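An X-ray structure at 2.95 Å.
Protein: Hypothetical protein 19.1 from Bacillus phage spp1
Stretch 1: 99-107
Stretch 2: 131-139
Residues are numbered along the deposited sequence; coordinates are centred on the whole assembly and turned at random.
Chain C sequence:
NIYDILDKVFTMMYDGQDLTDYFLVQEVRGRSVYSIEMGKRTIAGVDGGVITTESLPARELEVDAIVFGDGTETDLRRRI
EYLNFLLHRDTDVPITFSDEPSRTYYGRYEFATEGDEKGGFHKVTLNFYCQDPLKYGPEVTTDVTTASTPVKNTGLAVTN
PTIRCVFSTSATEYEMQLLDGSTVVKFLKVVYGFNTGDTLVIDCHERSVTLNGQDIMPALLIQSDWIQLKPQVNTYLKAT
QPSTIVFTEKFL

Stretch 1 99-107: DEPSRTYYG
Stretch 2 131-139: QDPLKYGPE

Stretches 99-107 and 131-139 run antiparallel, their strand axes approaching to 4.8 Å with 140° between N-to-C directions, and together bury 529 Å². The register is fixed by T104 and Y136, whose CA atoms lie 5.0 Å apart. Both backbone groups of T104 are satisfied here: T104 N donates to Y136 O at 2.8 Å (147° at the hydrogen), and Y136 N donates to T104 O, also at 2.8 Å and nearly straight at 170°. CA-H...O contacts flank this pair, from K135 CA to T104 O (3.4 Å), R103 CA to Y136 O (3.4 Å) and G137 CA to S102 O (3.2 Å). R103 to Y106 have extended backbones, whereas S102 takes a left-handed turn at phi/psi 62/30.

T104, Y106, D132 and Y136 share one face of the sheet. Y106 (chi1 m, chi2 93°) directs its edge toward the face of Y136 (chi1 m, chi2 84°), with centroids 5.5 Å apart, planes at 69° and Y106 CD1 3.5 Å from Y136 CD1. Within its own stretch, Y136 OH donates to D132 OD2 at 2.5 Å; D132 (chi1 t) also accepts a weak bond at OD1 from L134 N, 3.3 Å away.

A polar cluster gathers around the buried K135. Its side chain, with chi1 at -26° and chi2 and chi3 both t, carries NZ to E100 OE1 in a 3.2 Å salt bridge and to Y105 OH at 3.0 Å. Y105 OH in turn donates to E100 OE2 at 2.6 Å, so the hydroxyl both accepts and donates, and both carboxylate oxygens are engaged. K135 CB lies over one face of the Y105 ring (chi1 m, chi2 89°).

R103 (m, m, t, chi4 -85°) folds back so that NH1 donates to S102 O at 2.8 Å; NE and NH2 are satisfied elsewhere in the structure. P138 CD packs 3.5 Å from S102 O.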

# COMPACT_ATOMS: atom_id res chain seq x y z
N ASP C 99 -33.31 -1.81 18.28
CA ASP C 99 -32.47 -1.00 19.18
C ASP C 99 -33.09 0.35 19.49
O ASP C 99 -32.71 0.99 20.47
CB ASP C 99 -31.02 -0.88 18.71
CG ASP C 99 -30.79 -0.14 17.41
OD1 ASP C 99 -31.80 0.26 16.76
OD2 ASP C 99 -29.59 -0.00 17.01
N GLU C 100 -34.05 0.78 18.69
CA GLU C 100 -34.71 2.02 18.99
C GLU C 100 -36.23 1.93 19.02
O GLU C 100 -36.91 2.27 18.05
CB GLU C 100 -34.12 3.24 18.28
CG GLU C 100 -34.34 3.31 16.80
CD GLU C 100 -33.68 4.52 16.19
OE1 GLU C 100 -33.73 5.60 16.82
OE2 GLU C 100 -33.11 4.39 15.08
N PRO C 101 -36.75 1.41 20.17
CA PRO C 101 -38.19 1.29 20.34
C PRO C 101 -38.87 2.66 20.45
O PRO C 101 -38.19 3.67 20.72
CB PRO C 101 -38.30 0.51 21.65
CG PRO C 101 -37.11 0.91 22.42
CD PRO C 101 -36.04 0.96 21.39
N SER C 102 -40.19 2.68 20.22
CA SER C 102 -41.04 3.85 20.21
C SER C 102 -40.62 4.82 19.09
O SER C 102 -40.75 6.03 19.25
CB SER C 102 -41.05 4.55 21.57
OG SER C 102 -41.22 3.68 22.67
N ARG C 103 -40.07 4.31 17.98
CA ARG C 103 -39.61 5.14 16.85
C ARG C 103 -39.93 4.49 15.52
O ARG C 103 -39.61 3.31 15.32
CB ARG C 103 -38.07 5.43 16.89
CG ARG C 103 -37.52 6.11 18.12
CD ARG C 103 -37.83 7.59 18.23
NE ARG C 103 -37.25 8.11 19.46
CZ ARG C 103 -37.82 8.06 20.65
NH1 ARG C 103 -38.99 7.46 20.81
NH2 ARG C 103 -37.16 8.49 21.71
N THR C 104 -40.52 5.28 14.60
CA THR C 104 -40.86 4.82 13.26
C THR C 104 -40.32 5.78 12.23
O THR C 104 -40.48 6.98 12.37
CB THR C 104 -42.37 4.60 13.13
OG1 THR C 104 -42.77 3.74 14.19
CG2 THR C 104 -42.76 3.97 11.82
N TYR C 105 -39.68 5.25 11.19
CA TYR C 105 -39.15 6.01 10.07
C TYR C 105 -40.11 5.78 8.92
O TYR C 105 -40.70 4.70 8.84
CB TYR C 105 -37.78 5.43 9.68
CG TYR C 105 -36.67 5.68 10.68
CD1 TYR C 105 -36.42 4.78 11.71
CD2 TYR C 105 -35.81 6.77 10.54
CE1 TYR C 105 -35.40 5.00 12.63
CE2 TYR C 105 -34.78 7.00 11.45
CZ TYR C 105 -34.58 6.11 12.50
OH TYR C 105 -33.58 6.37 13.40
N TYR C 106 -40.29 6.75 8.04
CA TYR C 106 -41.14 6.47 6.88
C TYR C 106 -40.35 6.68 5.61
O TYR C 106 -39.96 7.82 5.29
CB TYR C 106 -42.46 7.25 6.89
CG TYR C 106 -43.37 6.86 8.03
CD1 TYR C 106 -43.34 7.55 9.24
CD2 TYR C 106 -44.27 5.81 7.90
CE1 TYR C 106 -44.18 7.18 10.30
CE2 TYR C 106 -45.12 5.45 8.95
CZ TYR C 106 -45.07 6.14 10.14
OH TYR C 106 -45.89 5.78 11.19
N GLY C 107 -40.09 5.57 4.94
CA GLY C 107 -39.36 5.57 3.69
C GLY C 107 -39.53 4.28 2.92
O GLY C 107 -40.35 3.43 3.30
N GLN C 131 -38.32 10.34 2.30
CA GLN C 131 -38.78 11.68 1.88
C GLN C 131 -38.89 12.60 3.11
O GLN C 131 -38.36 13.71 3.09
CB GLN C 131 -40.15 11.60 1.20
CG GLN C 131 -40.05 11.22 -0.25
CD GLN C 131 -41.37 10.96 -0.88
OE1 GLN C 131 -41.65 11.43 -1.98
NE2 GLN C 131 -42.20 10.15 -0.23
N ASP C 132 -39.59 12.11 4.18
CA ASP C 132 -39.74 12.74 5.49
C ASP C 132 -38.52 12.33 6.34
O ASP C 132 -38.47 11.18 6.82
CB ASP C 132 -41.00 12.26 6.18
CG ASP C 132 -41.52 13.18 7.27
OD1 ASP C 132 -40.67 13.79 8.00
OD2 ASP C 132 -42.77 13.28 7.42
N PRO C 133 -37.57 13.27 6.55
CA PRO C 133 -36.38 12.95 7.33
C PRO C 133 -36.59 12.61 8.81
O PRO C 133 -35.64 12.14 9.42
CB PRO C 133 -35.56 14.22 7.20
CG PRO C 133 -36.55 15.30 6.95
CD PRO C 133 -37.53 14.66 6.06
N LEU C 134 -37.77 12.88 9.39
CA LEU C 134 -38.03 12.68 10.83
C LEU C 134 -38.56 11.34 11.29
O LEU C 134 -39.37 10.74 10.60
CB LEU C 134 -38.99 13.76 11.30
CG LEU C 134 -38.46 15.14 11.18
CD1 LEU C 134 -39.49 16.06 10.61
CD2 LEU C 134 -37.94 15.62 12.49
N LYS C 135 -38.15 10.92 12.51
CA LYS C 135 -38.64 9.69 13.16
C LYS C 135 -39.85 10.15 13.91
O LYS C 135 -39.85 11.25 14.45
CB LYS C 135 -37.64 9.06 14.19
CG LYS C 135 -36.13 9.33 13.98
CD LYS C 135 -35.28 8.60 15.01
CE LYS C 135 -33.99 9.32 15.20
NZ LYS C 135 -32.85 8.41 15.53
N TYR C 136 -40.85 9.28 13.96
CA TYR C 136 -42.12 9.49 14.64
C TYR C 136 -42.17 8.61 15.86
O TYR C 136 -41.95 7.41 15.77
CB TYR C 136 -43.26 9.16 13.67
CG TYR C 136 -43.40 10.21 12.60
CD1 TYR C 136 -42.61 10.18 11.45
CD2 TYR C 136 -44.22 11.32 12.79
CE1 TYR C 136 -42.67 11.20 10.50
CE2 TYR C 136 -44.30 12.34 11.85
CZ TYR C 136 -43.52 12.29 10.71
OH TYR C 136 -43.59 13.33 9.81
N GLY C 137 -42.43 9.21 17.00
CA GLY C 137 -42.50 8.48 18.26
C GLY C 137 -43.90 8.24 18.79
O GLY C 137 -44.89 8.23 18.04
N PRO C 138 -44.00 8.04 20.13
CA PRO C 138 -45.32 7.84 20.76
C PRO C 138 -46.22 9.05 20.61
O PRO C 138 -45.73 10.18 20.68
CB PRO C 138 -44.97 7.64 22.24
CG PRO C 138 -43.54 7.29 22.27
CD PRO C 138 -42.91 8.00 21.13
N GLU C 139 -47.54 8.82 20.43
CA GLU C 139 -48.46 9.95 20.37
C GLU C 139 -49.01 10.30 21.75
O GLU C 139 -49.23 9.41 22.56
CB GLU C 139 -49.49 9.85 19.22
CG GLU C 139 -50.72 8.99 19.45
CD GLU C 139 -51.86 9.24 18.47
OE1 GLU C 139 -53.03 8.98 18.84
OE2 GLU C 139 -51.60 9.80 17.38